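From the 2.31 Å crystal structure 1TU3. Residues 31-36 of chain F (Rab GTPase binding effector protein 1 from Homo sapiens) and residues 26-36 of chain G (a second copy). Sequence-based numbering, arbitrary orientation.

Chain F, residues 31-36: SEQVQR
Chain G (26-36) TELDVSEQVQR

Two buried serine hydroxyls meet between the two helices, where a coiled coil would more often place hydrocarbon: OG of S31(G) donates to OG of S31(F) at 2.7 Å, and OG of S31(F) in turn donates to OE2 of E32(G) at 2.9 Å. This chain of hydrogen bonds illustrates a general principle, that polar groups can fill a helix interface if each finds a partner. Both segments are helical throughout, with phi/psi near -65/-42 and i to i+4 backbone hydrogen bonds. They run in the same direction at 22°, their axes approaching to 8.8 Å. The register is in step: the CA atoms of Q35(F) and Q35(G) lie 4.4 Å apart, while CA of S31(F) is 6.5 Å from CA of E32(G) and CA of E32(F) 6.2 Å from CA of S31(G).

Serine suits its place because its short side chain, chi1 t in both copies, points toward the partner and brings a hydroxyl to the interface. S31(F) enters as a knob among L28(G), S31(G), E32(G) and Q35(G), its CB 4.1 Å from CD1 of L28(G). CA-to-CB of E32(G) points away, yet chi1 m, chi2 m and chi3 -75° fold its carboxylate back to the serine.

One turn on, the glutamines reach across reciprocally. Each is t at chi1 and chi2, with chi3 138° in Q35(F) and 83° in Q35(G), so a sideways CA-to-CB bond still delivers the amide. NE2 of Q35(G) donates to O of S31(F) at 3.0 Å; the weak counterpart joins NE2 of Q35(F) to O of S31(G) at 3.1 Å. Buried V34(F) and V34(G), both t, add apolar cover, CB of V34(F) lying 3.4 Å from NE2 of Q35(G). Like charges also approach, OE2 of E32(F) 3.8 Å from OE2 of E27(G). Together the stretches bury 388 Å², both sides summed.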

# COMPACT_ATOMS: atom_id res chain seq x y z
N SER F 31 7.25 4.96 -14.53
CA SER F 31 5.97 5.26 -13.92
C SER F 31 5.29 3.97 -13.47
O SER F 31 4.90 3.81 -12.31
CB SER F 31 5.10 5.99 -14.95
OG SER F 31 3.81 6.29 -14.47
N GLU F 32 5.15 3.04 -14.42
CA GLU F 32 4.39 1.83 -14.19
C GLU F 32 5.15 0.89 -13.25
O GLU F 32 4.55 0.06 -12.57
CB GLU F 32 4.09 1.15 -15.52
CG GLU F 32 2.96 1.79 -16.30
CD GLU F 32 2.49 0.90 -17.44
OE1 GLU F 32 2.30 -0.31 -17.19
OE2 GLU F 32 2.29 1.40 -18.57
N GLN F 33 6.47 1.04 -13.20
CA GLN F 33 7.31 0.26 -12.31
C GLN F 33 7.04 0.69 -10.85
O GLN F 33 6.87 -0.16 -9.99
CB GLN F 33 8.79 0.50 -12.68
CG GLN F 33 9.79 -0.50 -12.09
CD GLN F 33 11.24 0.01 -12.20
OE1 GLN F 33 11.60 0.68 -13.17
NE2 GLN F 33 12.07 -0.31 -11.21
N VAL F 34 6.99 2.00 -10.61
CA VAL F 34 6.70 2.56 -9.29
C VAL F 34 5.26 2.20 -8.90
O VAL F 34 4.99 1.72 -7.78
CB VAL F 34 6.90 4.12 -9.30
CG1 VAL F 34 6.67 4.72 -7.91
CG2 VAL F 34 8.33 4.44 -9.75
N GLN F 35 4.34 2.39 -9.84
CA GLN F 35 2.95 2.03 -9.65
C GLN F 35 2.84 0.60 -9.11
O GLN F 35 2.02 0.32 -8.23
CB GLN F 35 2.19 2.17 -10.98
CG GLN F 35 0.90 1.44 -11.01
CD GLN F 35 0.20 1.49 -12.36
OE1 GLN F 35 -0.33 0.49 -12.82
NE2 GLN F 35 0.16 2.66 -12.97
N ARG F 36 3.68 -0.30 -9.63
CA ARG F 36 3.62 -1.69 -9.21
C ARG F 36 4.33 -1.89 -7.87
O ARG F 36 3.95 -2.76 -7.08
CB ARG F 36 4.20 -2.60 -10.30
CG ARG F 36 3.23 -2.68 -11.44
CD ARG F 36 3.45 -3.80 -12.43
NE ARG F 36 4.55 -3.46 -13.30
CZ ARG F 36 5.81 -3.68 -13.00
NH1 ARG F 36 6.09 -4.27 -11.84
NH2 ARG F 36 6.77 -3.24 -13.79
N THR G 26 -1.43 9.95 -22.71
CA THR G 26 -2.58 9.64 -21.87
C THR G 26 -2.33 8.40 -21.01
O THR G 26 -2.57 8.41 -19.80
CB THR G 26 -3.83 9.42 -22.73
OG1 THR G 26 -3.59 8.33 -23.64
CG2 THR G 26 -4.16 10.68 -23.52
N GLU G 27 -1.86 7.33 -21.64
CA GLU G 27 -1.53 6.11 -20.93
C GLU G 27 -0.60 6.37 -19.74
O GLU G 27 -0.69 5.70 -18.71
CB GLU G 27 -0.88 5.11 -21.88
CG GLU G 27 -0.58 3.79 -21.24
CD GLU G 27 -0.20 2.74 -22.25
OE1 GLU G 27 -0.94 2.57 -23.24
OE2 GLU G 27 0.84 2.07 -22.05
N LEU G 28 0.29 7.34 -19.90
CA LEU G 28 1.15 7.81 -18.82
C LEU G 28 0.34 8.49 -17.71
O LEU G 28 0.56 8.23 -16.53
CB LEU G 28 2.16 8.80 -19.35
CG LEU G 28 2.97 9.57 -18.32
CD1 LEU G 28 4.15 8.74 -17.82
CD2 LEU G 28 3.44 10.85 -18.97
N ASP G 29 -0.57 9.37 -18.09
CA ASP G 29 -1.29 10.16 -17.11
C ASP G 29 -2.18 9.29 -16.25
O ASP G 29 -2.34 9.54 -15.06
CB ASP G 29 -2.12 11.23 -17.82
CG ASP G 29 -1.27 12.17 -18.67
OD1 ASP G 29 -0.31 12.76 -18.11
OD2 ASP G 29 -1.56 12.31 -19.88
N VAL G 30 -2.76 8.26 -16.87
CA VAL G 30 -3.62 7.32 -16.16
C VAL G 30 -2.74 6.50 -15.22
O VAL G 30 -3.07 6.27 -14.06
CB VAL G 30 -4.36 6.40 -17.17
CG1 VAL G 30 -5.05 5.25 -16.46
CG2 VAL G 30 -5.37 7.23 -17.93
N SER G 31 -1.60 6.09 -15.73
CA SER G 31 -0.59 5.44 -14.95
C SER G 31 -0.28 6.26 -13.69
O SER G 31 -0.32 5.74 -12.58
CB SER G 31 0.66 5.23 -15.82
OG SER G 31 1.73 4.72 -15.07
N GLU G 32 0.03 7.54 -13.87
CA GLU G 32 0.39 8.42 -12.75
C GLU G 32 -0.78 8.56 -11.79
O GLU G 32 -0.61 8.65 -10.57
CB GLU G 32 0.77 9.81 -13.27
CG GLU G 32 2.04 9.84 -14.12
CD GLU G 32 3.31 9.93 -13.30
OE1 GLU G 32 3.60 11.02 -12.76
OE2 GLU G 32 4.02 8.90 -13.19
N GLN G 33 -1.99 8.55 -12.33
CA GLN G 33 -3.15 8.67 -11.49
C GLN G 33 -3.33 7.41 -10.60
O GLN G 33 -3.68 7.52 -9.43
CB GLN G 33 -4.38 8.87 -12.37
CG GLN G 33 -5.63 9.11 -11.60
CD GLN G 33 -6.82 9.12 -12.51
OE1 GLN G 33 -6.77 9.69 -13.61
NE2 GLN G 33 -7.91 8.48 -12.08
N VAL G 34 -3.08 6.23 -11.17
CA VAL G 34 -3.23 4.99 -10.43
C VAL G 34 -2.13 4.95 -9.36
O VAL G 34 -2.36 4.58 -8.21
CB VAL G 34 -3.10 3.77 -11.37
CG1 VAL G 34 -3.11 2.46 -10.58
CG2 VAL G 34 -4.23 3.80 -12.35
N GLN G 35 -0.95 5.36 -9.77
CA GLN G 35 0.20 5.37 -8.92
C GLN G 35 -0.10 6.11 -7.62
O GLN G 35 0.19 5.62 -6.53
CB GLN G 35 1.32 6.06 -9.63
CG GLN G 35 2.62 5.94 -8.94
CD GLN G 35 3.66 6.76 -9.63
OE1 GLN G 35 3.75 7.96 -9.41
NE2 GLN G 35 4.43 6.13 -10.50
N ARG G 36 -0.66 7.31 -7.76
CA ARG G 36 -0.96 8.17 -6.63
C ARG G 36 -2.03 7.59 -5.71
O ARG G 36 -1.99 7.80 -4.49
CB ARG G 36 -1.40 9.54 -7.12
CG ARG G 36 -0.21 10.38 -7.62
CD ARG G 36 -0.58 11.86 -7.78
NE ARG G 36 -1.62 12.07 -8.79
CZ ARG G 36 -1.40 12.08 -10.10
NH1 ARG G 36 -0.17 11.89 -10.58
NH2 ARG G 36 -2.42 12.28 -10.94